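Local coordinates for cell wall surface anchor family protein (Streptococcus agalactiae, PDB 3PHS), which serves as a minor pilin of the surface pili of this Gram-positive pathogen and mediates adhesion to lung epithelial cells through an IgG-like domain, at residues 108-112 with 162-167; 113-117 with 129-133; 151-157 with 210-215; 171-176 with 195-199. One frame throughout, in Å; residues are numbered along the deposited sequence.

Interaction 1: 108-112 with 162-167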
# COMPACT_ATOMS: atom_id res chain seq x y z
N GLY A 108 -3.47 -8.81 7.59
CA GLY A 108 -4.22 -8.34 8.76
C GLY A 108 -4.67 -6.89 8.77
O GLY A 108 -5.07 -6.38 9.82
N GLU A 109 -4.62 -6.23 7.62
CA GLU A 109 -4.99 -4.82 7.49
C GLU A 109 -5.67 -4.59 6.17
O GLU A 109 -5.62 -5.46 5.29
CB GLU A 109 -3.74 -3.92 7.53
CG GLU A 109 -3.40 -3.41 8.92
CD GLU A 109 -2.11 -2.60 8.96
OE1 GLU A 109 -1.17 -2.87 8.16
OE2 GLU A 109 -2.04 -1.68 9.80
N LYS A 110 -6.30 -3.42 6.02
CA LYS A 110 -6.90 -3.05 4.75
C LYS A 110 -5.84 -3.05 3.67
O LYS A 110 -4.73 -2.54 3.87
CB LYS A 110 -7.55 -1.66 4.80
CG LYS A 110 -8.13 -1.24 3.45
CD LYS A 110 -8.85 0.10 3.53
CE LYS A 110 -9.51 0.46 2.21
NZ LYS A 110 -8.57 0.95 1.13
N ASN A 111 -6.17 -3.65 2.53
CA ASN A 111 -5.33 -3.54 1.35
C ASN A 111 -5.64 -2.17 0.72
O ASN A 111 -6.73 -1.96 0.20
CB ASN A 111 -5.65 -4.69 0.37
CG ASN A 111 -4.79 -4.64 -0.89
OD1 ASN A 111 -4.16 -3.62 -1.17
ND2 ASN A 111 -4.76 -5.74 -1.64
N ARG A 112 -4.69 -1.23 0.80
CA ARG A 112 -4.97 0.13 0.32
C ARG A 112 -5.14 0.20 -1.21
O ARG A 112 -5.64 1.20 -1.73
CB ARG A 112 -3.86 1.10 0.77
CG ARG A 112 -2.56 0.94 -0.01
CD ARG A 112 -1.53 1.98 0.42
NE ARG A 112 -0.37 1.98 -0.48
CZ ARG A 112 0.55 2.94 -0.49
NH1 ARG A 112 0.47 3.97 0.35
NH2 ARG A 112 1.56 2.86 -1.34
N GLU A 162 4.67 1.52 3.08
CA GLU A 162 3.57 2.32 2.51
C GLU A 162 3.41 3.53 3.45
O GLU A 162 3.68 3.42 4.65
CB GLU A 162 2.28 1.49 2.46
CG GLU A 162 2.37 0.28 1.51
CD GLU A 162 1.13 -0.60 1.50
OE1 GLU A 162 0.18 -0.33 2.26
OE2 GLU A 162 1.11 -1.56 0.72
N LYS A 163 2.96 4.66 2.91
CA LYS A 163 2.64 5.84 3.73
C LYS A 163 1.71 5.44 4.89
O LYS A 163 0.71 4.75 4.68
CB LYS A 163 1.99 6.94 2.89
CG LYS A 163 1.96 8.28 3.62
CD LYS A 163 1.19 9.36 2.88
CE LYS A 163 1.04 10.58 3.79
NZ LYS A 163 1.10 11.87 3.05
N ASN A 164 2.07 5.86 6.11
CA ASN A 164 1.32 5.51 7.34
C ASN A 164 1.29 4.01 7.66
O ASN A 164 0.53 3.58 8.54
CB ASN A 164 -0.14 6.04 7.33
CG ASN A 164 -0.23 7.53 7.11
OD1 ASN A 164 0.52 8.32 7.70
ND2 ASN A 164 -1.18 7.93 6.27
N GLY A 165 2.10 3.22 6.96
CA GLY A 165 2.13 1.77 7.16
C GLY A 165 2.94 1.36 8.38
O GLY A 165 3.89 2.05 8.78
N ARG A 166 2.57 0.22 8.97
CA ARG A 166 3.22 -0.32 10.15
C ARG A 166 4.27 -1.37 9.79
O ARG A 166 5.20 -1.62 10.56
CB ARG A 166 2.17 -0.98 11.06
CG ARG A 166 2.47 -0.90 12.55
CD ARG A 166 1.54 -1.83 13.37
NE ARG A 166 0.21 -1.95 12.76
CZ ARG A 166 -0.79 -1.09 12.94
NH1 ARG A 166 -0.62 -0.01 13.72
NH2 ARG A 166 -1.95 -1.29 12.34
N THR A 167 4.10 -2.00 8.64
CA THR A 167 4.96 -3.12 8.28
C THR A 167 5.75 -2.91 6.98
O THR A 167 5.18 -2.57 5.94
CB THR A 167 4.24 -4.53 8.33
OG1 THR A 167 4.56 -5.29 7.16
CG2 THR A 167 2.72 -4.41 8.44
O HOH W 1 -2.11 -1.76 1.87
O HOH W 2 0.82 -0.39 -1.96
O HOH W 3 -1.14 4.57 2.51
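Arg-112 and Glu-162 stack their flat groups across a junction between two Ig-like parts of this pilin. Glu-162 lies in the Prealbumin-like fold region, and Arg-112 lies on strand 109-121 of the preceding part. The guanidinium and carboxylate planes are only 9° apart, and the two side chains run past each other in opposite directions. CB of Glu-162 sits over the centre of the guanidinium, 3.7 Å above its plane. Arg-112 NE and Glu-162 OE1 form a long salt bridge of 3.6 Å. OE1 is displaced far from the guanidinium plane, so the attraction is between charges, without a directed N-H.

The second pair is tighter. Glu-109 OE2 meets Arg-166 NH2 in a salt bridge of 2.6 Å, with the carboxylate and guanidinium planes 42° apart. The bend of Arg-166 at chi3 (-33°) turns its guanidinium back to the carboxylate.

No direct hydrogen bond joins the segments, and water does that work. One water accepts from Arg-112 N and donates to Glu-162 OE1. A second accepts from Arg-112 NE and lies 2.9 Å from Glu-162 OE2, one of several acceptors competing for its protons.

Further out, Arg-112 NH1 also donates to Asp-203 O, and the guanidinium makes a cation-pi contact with Tyr-204. Both partners belong to strand 202-210, so Arg-112 is anchored in the neighbouring part. A type II turn from Glu-162 to Gly-165 shapes the loop, closed by Gly-165 N to Glu-162 O. A third water lies in the guanidinium plane, 2.8 Å from Arg-112 NH1, and donates to Lys-163 O.

Interaction 2: 113-117 with 129-133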
# COMPACT_ATOMS: atom_id res chain seq x y z
N ASN A 113 -4.76 -0.85 -1.92
CA ASN A 113 -4.83 -0.86 -3.39
C ASN A 113 -6.23 -1.24 -3.93
O ASN A 113 -6.47 -1.21 -5.13
CB ASN A 113 -3.73 -1.75 -3.95
CG ASN A 113 -2.35 -1.23 -3.60
OD1 ASN A 113 -2.05 -0.06 -3.80
ND2 ASN A 113 -1.53 -2.09 -3.00
N VAL A 114 -7.13 -1.56 -3.00
CA VAL A 114 -8.52 -1.77 -3.32
C VAL A 114 -9.33 -0.69 -2.60
O VAL A 114 -9.26 -0.56 -1.38
CB VAL A 114 -8.98 -3.17 -2.87
CG1 VAL A 114 -10.47 -3.40 -3.24
CG2 VAL A 114 -8.09 -4.24 -3.52
N SER A 115 -10.10 0.09 -3.36
CA SER A 115 -10.94 1.11 -2.76
C SER A 115 -12.09 0.43 -2.05
O SER A 115 -12.82 -0.37 -2.65
CB SER A 115 -11.46 2.08 -3.83
OG SER A 115 -10.40 2.90 -4.31
N ALA A 116 -12.24 0.72 -0.75
CA ALA A 116 -13.37 0.21 0.01
C ALA A 116 -14.67 0.86 -0.48
O ALA A 116 -14.65 1.95 -1.10
CB ALA A 116 -13.17 0.49 1.49
N PHE A 117 -15.80 0.22 -0.20
CA PHE A 117 -17.06 0.67 -0.79
C PHE A 117 -18.23 0.41 0.15
O PHE A 117 -18.14 -0.44 1.05
CB PHE A 117 -17.32 -0.06 -2.12
CG PHE A 117 -17.15 -1.54 -2.02
CD1 PHE A 117 -15.91 -2.13 -2.29
CD2 PHE A 117 -18.21 -2.35 -1.60
CE1 PHE A 117 -15.74 -3.50 -2.15
CE2 PHE A 117 -18.05 -3.72 -1.48
CZ PHE A 117 -16.81 -4.30 -1.75
N PRO A 129 -14.85 -3.73 -7.38
CA PRO A 129 -14.11 -2.70 -6.63
C PRO A 129 -13.07 -2.03 -7.53
O PRO A 129 -12.60 -2.65 -8.49
CB PRO A 129 -13.45 -3.48 -5.49
CG PRO A 129 -14.34 -4.69 -5.31
CD PRO A 129 -14.74 -5.05 -6.72
N LYS A 130 -12.72 -0.79 -7.21
CA LYS A 130 -11.69 -0.05 -7.96
C LYS A 130 -10.33 -0.52 -7.46
O LYS A 130 -10.04 -0.44 -6.27
CB LYS A 130 -11.84 1.46 -7.75
CG LYS A 130 -13.21 1.96 -8.22
CD LYS A 130 -13.41 3.46 -7.96
CE LYS A 130 -14.87 3.85 -8.20
NZ LYS A 130 -15.19 5.17 -7.56
N ILE A 131 -9.54 -1.07 -8.38
CA ILE A 131 -8.35 -1.78 -7.99
C ILE A 131 -7.16 -1.16 -8.70
O ILE A 131 -7.19 -0.98 -9.91
CB ILE A 131 -8.46 -3.29 -8.34
CG1 ILE A 131 -9.49 -3.96 -7.42
CG2 ILE A 131 -7.10 -4.02 -8.18
CD1 ILE A 131 -10.17 -5.14 -8.08
N ILE A 132 -6.13 -0.82 -7.94
CA ILE A 132 -4.90 -0.32 -8.55
C ILE A 132 -3.82 -1.39 -8.43
O ILE A 132 -3.74 -2.11 -7.43
CB ILE A 132 -4.43 1.07 -8.01
CG1 ILE A 132 -4.14 1.02 -6.51
CG2 ILE A 132 -5.44 2.19 -8.38
CD1 ILE A 132 -3.24 2.18 -6.02
N TRP A 133 -3.00 -1.49 -9.47
CA TRP A 133 -2.03 -2.58 -9.58
C TRP A 133 -0.78 -2.23 -10.37
O TRP A 133 0.22 -2.89 -10.22
CB TRP A 133 -2.69 -3.83 -10.20
CG TRP A 133 -3.24 -3.56 -11.57
CD1 TRP A 133 -4.51 -3.13 -11.86
CD2 TRP A 133 -2.55 -3.67 -12.81
NE1 TRP A 133 -4.65 -2.99 -13.23
CE2 TRP A 133 -3.46 -3.31 -13.83
CE3 TRP A 133 -1.24 -4.04 -13.17
CZ2 TRP A 133 -3.10 -3.31 -15.19
CZ3 TRP A 133 -0.89 -4.04 -14.53
CH2 TRP A 133 -1.81 -3.68 -15.51
O HOH W 4 -14.16 0.19 -4.96
O HOH W 5 -8.12 1.89 -5.72
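Val-114 and Ile-131 run alongside each other in the same direction from a single beta bridge. The bridge ties strand 109-121, an outer strand of a four-stranded antiparallel sheet in the first Ig-like part, to the segment between strands 125-127 and 135-146. The touching parts run in nearly opposite directions, 159° apart. Val-114 CG2 faces Ile-131 CG1 at 4.2 Å. The other branch, CG1, is anti to the backbone N (chi1 -179°) and reaches Pro-129 CB at 3.7 Å. Val-114 and Pro-129 are also aligned, and both touch Tyr-47 of strand 46-52. Phe-117 reaches the same proline at an oblique angle, with CE1 3.7 Å from Pro-129 CG.

Asn-113 and Ile-132 are turned differently. Their side chains are set nearly perpendicular, and Asn-113 OD1 rests against Ile-132 CD1. This is a polar atom against a methyl group, not a hydrogen bond.

Two nearly straight backbone bonds hold the bridge. Ile-132 N donates to Asn-113 O at 2.9 Å, and Ser-115 N donates to Lys-130 O at 3.0 Å. Each carbonyl also takes a CA-H contact, from Ile-131 and Val-114 respectively.

Next to the bridge, one water stands in for a direct bond, donating to Ser-115 O and accepting from Lys-130 N. Another supplements one, donating to Lys-130 O at 3.1 Å and hydrogen-bonding with Ser-115 OG.

Interaction 3: 151-157 with 210-215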
# COMPACT_ATOMS: atom_id res chain seq x y z
N LYS A 151 29.73 12.30 -2.28
CA LYS A 151 30.10 11.06 -2.95
C LYS A 151 29.13 9.94 -2.54
O LYS A 151 28.63 9.95 -1.43
CB LYS A 151 31.54 10.66 -2.59
CG LYS A 151 31.74 10.39 -1.11
CD LYS A 151 33.12 9.80 -0.79
CE LYS A 151 33.17 9.36 0.67
NZ LYS A 151 34.52 8.89 1.09
N PRO A 152 28.89 8.98 -3.45
CA PRO A 152 28.04 7.83 -3.12
C PRO A 152 28.49 7.10 -1.85
O PRO A 152 29.69 6.94 -1.60
CB PRO A 152 28.20 6.91 -4.34
CG PRO A 152 28.59 7.82 -5.45
CD PRO A 152 29.47 8.85 -4.80
N LEU A 153 27.51 6.66 -1.07
CA LEU A 153 27.80 5.97 0.16
C LEU A 153 27.24 4.56 0.08
O LEU A 153 26.03 4.38 -0.09
CB LEU A 153 27.15 6.66 1.34
CG LEU A 153 27.94 7.61 2.22
CD1 LEU A 153 27.09 7.78 3.45
CD2 LEU A 153 29.32 7.03 2.58
N ALA A 154 28.13 3.59 0.26
CA ALA A 154 27.76 2.18 0.24
C ALA A 154 27.41 1.64 1.62
O ALA A 154 27.86 2.16 2.66
CB ALA A 154 28.89 1.34 -0.42
N GLY A 155 26.59 0.59 1.64
CA GLY A 155 26.29 -0.09 2.89
C GLY A 155 25.34 0.59 3.86
O GLY A 155 25.25 0.16 5.01
N VAL A 156 24.66 1.65 3.41
CA VAL A 156 23.66 2.34 4.22
C VAL A 156 22.33 1.57 4.16
O VAL A 156 21.90 1.17 3.07
CB VAL A 156 23.44 3.81 3.74
CG1 VAL A 156 22.35 4.53 4.58
CG2 VAL A 156 24.76 4.59 3.78
N VAL A 157 21.70 1.39 5.31
CA VAL A 157 20.54 0.50 5.46
C VAL A 157 19.24 1.30 5.57
O VAL A 157 19.11 2.22 6.38
CB VAL A 157 20.73 -0.45 6.68
CG1 VAL A 157 19.49 -1.35 6.92
CG2 VAL A 157 22.01 -1.29 6.49
N GLU A 210 20.44 2.70 9.44
CA GLU A 210 21.83 2.76 9.86
C GLU A 210 22.69 3.32 8.74
O GLU A 210 22.58 2.92 7.57
CB GLU A 210 22.31 1.36 10.27
CG GLU A 210 23.82 1.23 10.51
CD GLU A 210 24.21 -0.17 10.95
OE1 GLU A 210 23.35 -1.08 10.92
OE2 GLU A 210 25.38 -0.36 11.33
N THR A 211 23.55 4.27 9.09
CA THR A 211 24.46 4.80 8.10
C THR A 211 25.91 4.45 8.41
O THR A 211 26.18 3.81 9.43
CB THR A 211 24.27 6.30 7.90
OG1 THR A 211 25.03 6.72 6.76
CG2 THR A 211 24.71 7.10 9.14
N GLN A 212 26.82 4.83 7.52
CA GLN A 212 28.24 4.52 7.68
C GLN A 212 28.86 5.24 8.86
O GLN A 212 28.37 6.28 9.33
CB GLN A 212 29.01 4.91 6.44
CG GLN A 212 29.03 3.89 5.32
CD GLN A 212 30.20 4.14 4.37
OE1 GLN A 212 31.19 4.77 4.75
NE2 GLN A 212 30.08 3.67 3.13
N SER A 213 29.97 4.68 9.35
CA SER A 213 30.70 5.31 10.42
C SER A 213 31.30 6.62 9.89
O SER A 213 31.86 6.70 8.76
CB SER A 213 31.74 4.36 11.03
OG SER A 213 33.05 4.60 10.57
N GLY A 214 31.11 7.66 10.69
CA GLY A 214 31.58 8.99 10.37
C GLY A 214 30.45 9.91 9.97
O GLY A 214 30.66 11.12 9.87
N TYR A 215 29.25 9.34 9.78
CA TYR A 215 28.08 10.08 9.28
C TYR A 215 26.88 10.03 10.22
O TYR A 215 26.77 9.13 11.04
CB TYR A 215 27.64 9.57 7.91
CG TYR A 215 28.67 9.72 6.83
CD1 TYR A 215 29.57 8.69 6.56
CD2 TYR A 215 28.74 10.88 6.06
CE1 TYR A 215 30.52 8.81 5.57
CE2 TYR A 215 29.68 11.02 5.06
CZ TYR A 215 30.57 9.99 4.83
OH TYR A 215 31.49 10.11 3.86
O HOH W 6 30.79 4.02 0.37
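Gln-212 crosses to Ala-154 with its chain extended beyond CG. From CB, the chain leads to CG, which lies 3.4 Å from Ala-154 O. CD then passes Leu-153 CD2 at 3.5 Å, and OE1 stays close to the same methyl. At the tip, NE2 donates to Ala-154 O at 2.7 Å in a nearly straight bond. The acceptor lies in the amide plane of Gln-212, while the donor is tilted 17° from the carbonyl plane. NE2 also donates to a water that accepts from Ala-154 N, so two bonds fix the rotation of the amide.

Leu-153 has a second partner. Its CD1 stands over the centre of the Tyr-215 ring at 4.0 Å, a CH-pi contact, and its CD2 touches CE1 of the ring.

At the far end, Val-157 and Glu-210 form an antiparallel hydrogen-bonded pair. Val-157 N donates to Glu-210 O at 2.9 Å, and the return bond is weak. Beside it, Val-156 CG2 packs on Thr-211 OG1, which is hydrogen-bonded to Asn-238.

The contact begins where strands 157-162 and 202-210 pair at their ends. It continues along the loop after strand 149-152 and the turn before strand 215-216. Leu-153 and Tyr-215 extend it to Asn-238 of strand 231-240, in the other sheet of the Prealbumin-like fold.

Interaction 4: 171-176 with 195-199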
# COMPACT_ATOMS: atom_id res chain seq x y z
N VAL A 171 11.77 -7.04 -0.34
CA VAL A 171 12.32 -6.97 -1.70
C VAL A 171 13.20 -8.19 -1.98
O VAL A 171 13.91 -8.65 -1.09
CB VAL A 171 13.13 -5.63 -1.90
CG1 VAL A 171 13.77 -5.56 -3.27
CG2 VAL A 171 12.23 -4.40 -1.66
N LYS A 172 13.12 -8.70 -3.20
CA LYS A 172 13.90 -9.86 -3.68
C LYS A 172 14.11 -9.69 -5.19
O LYS A 172 13.20 -9.26 -5.90
CB LYS A 172 13.12 -11.15 -3.37
CG LYS A 172 13.79 -12.51 -3.71
CD LYS A 172 12.79 -13.65 -3.41
CE LYS A 172 13.13 -14.95 -4.13
NZ LYS A 172 12.33 -16.09 -3.59
N ASN A 173 15.29 -10.02 -5.72
CA ASN A 173 15.57 -9.81 -7.16
C ASN A 173 15.39 -8.33 -7.59
O ASN A 173 14.98 -8.05 -8.73
CB ASN A 173 14.70 -10.74 -8.05
CG ASN A 173 14.99 -12.23 -7.84
OD1 ASN A 173 14.08 -13.08 -7.85
ND2 ASN A 173 16.26 -12.56 -7.64
N GLY A 174 15.67 -7.41 -6.66
CA GLY A 174 15.48 -5.96 -6.89
C GLY A 174 14.03 -5.53 -7.10
O GLY A 174 13.74 -4.46 -7.65
N VAL A 175 13.12 -6.38 -6.65
CA VAL A 175 11.70 -6.19 -6.88
C VAL A 175 10.93 -6.40 -5.58
O VAL A 175 11.29 -7.24 -4.77
CB VAL A 175 11.20 -7.22 -7.96
CG1 VAL A 175 9.75 -7.06 -8.21
CG2 VAL A 175 11.96 -7.04 -9.28
N HIS A 176 9.86 -5.63 -5.39
CA HIS A 176 8.94 -5.89 -4.30
C HIS A 176 8.45 -7.35 -4.41
O HIS A 176 7.97 -7.80 -5.47
CB HIS A 176 7.79 -4.90 -4.32
CG HIS A 176 6.75 -5.17 -3.27
ND1 HIS A 176 5.46 -4.69 -3.36
CD2 HIS A 176 6.82 -5.87 -2.12
CE1 HIS A 176 4.78 -5.10 -2.30
NE2 HIS A 176 5.58 -5.83 -1.54
N ARG A 195 17.77 0.27 -5.83
CA ARG A 195 16.74 0.32 -6.88
C ARG A 195 15.70 -0.76 -6.62
O ARG A 195 16.04 -1.91 -6.35
CB ARG A 195 17.33 0.12 -8.27
CG ARG A 195 18.31 1.20 -8.70
CD ARG A 195 18.94 0.88 -10.05
NE ARG A 195 19.88 1.92 -10.48
CZ ARG A 195 21.17 1.95 -10.15
NH1 ARG A 195 21.69 1.00 -9.38
NH2 ARG A 195 21.95 2.93 -10.59
N ILE A 196 14.43 -0.37 -6.65
CA ILE A 196 13.34 -1.31 -6.35
C ILE A 196 12.28 -1.12 -7.44
O ILE A 196 11.76 -0.04 -7.58
CB ILE A 196 12.70 -1.07 -4.95
CG1 ILE A 196 13.74 -1.12 -3.81
CG2 ILE A 196 11.60 -2.11 -4.67
CD1 ILE A 196 13.24 -0.51 -2.48
N SER A 197 11.98 -2.15 -8.22
CA SER A 197 10.89 -2.02 -9.20
C SER A 197 9.70 -2.84 -8.69
O SER A 197 9.78 -3.47 -7.65
CB SER A 197 11.34 -2.45 -10.59
OG SER A 197 11.79 -3.79 -10.55
N GLY A 198 8.60 -2.80 -9.42
CA GLY A 198 7.43 -3.61 -9.06
C GLY A 198 6.69 -3.05 -7.85
O GLY A 198 6.05 -3.82 -7.12
N LEU A 199 6.80 -1.74 -7.62
CA LEU A 199 6.03 -1.08 -6.56
C LEU A 199 4.74 -0.52 -7.15
O LEU A 199 4.77 0.28 -8.08
CB LEU A 199 6.82 0.05 -5.87
CG LEU A 199 8.04 -0.43 -5.06
CD1 LEU A 199 9.04 0.70 -4.85
CD2 LEU A 199 7.64 -1.06 -3.74
O HOH W 7 6.76 -6.53 -7.52
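Ser-197 N donates to Gly-174 O at 3.0 Å, in the carbonyl plane. The same oxygen receives a CA-H contact from Ile-196. The neighbouring bond runs the other way across the bridge, with His-176 N donating to Ser-197 O at 3.1 Å. Val-175 CA adds a CA-H contact to Ser-197 O, so each carbonyl takes one N-H bond and one weaker CA-H contact.

Side chains close in around this bridge. Val-175 sets CG2 against Ser-197 OG at 3.5 Å, while CG1 packs on Gly-198 CA. His-176 CB lies near Gly-198 O and Leu-199 CD2. With CG anti to the backbone N (chi1 176°), the ring is carried on so that Gly-198 O lies at its edge. A water donates to both His-176 O and Gly-198 O. Val-171 CG2 meets the buried Ile-196 at CG2, 3.8 Å away, and both residues touch Leu-186.

Strand 193-200 is also bonded to strand 135-146 through Ile-196 and Leu-199, and Arg-195 forms a salt bridge with Asp-139. The segment 171-176 is a beta hairpin with a type I' turn from Lys-172 to Val-175. Its second strand docks by one bridge on a sheet strand of the Prealbumin-like fold.

Interactions 1 and 2 gather at the junction of the two parts of the chain, with centres 14 Å apart. Both use strand 109-121, and they touch where Lys-110 CE packs on Ala-116 CB. Interaction 2 is nested within the loop closed by interaction 1. Interactions 3 and 4 lie inside the Prealbumin-like region, 21 Å apart, and reach the same sheet, with 4 nested within 3. Interaction 1 crosses interaction 3 along the chain, since their segments alternate. Interactions 2 and 3 are the most distant pair, at 38 Å. Thus interaction 1 joins the two parts directly, interaction 2 bridges strand 109-121 to the chain that leads to strand 135-146, and the others tie together the second part.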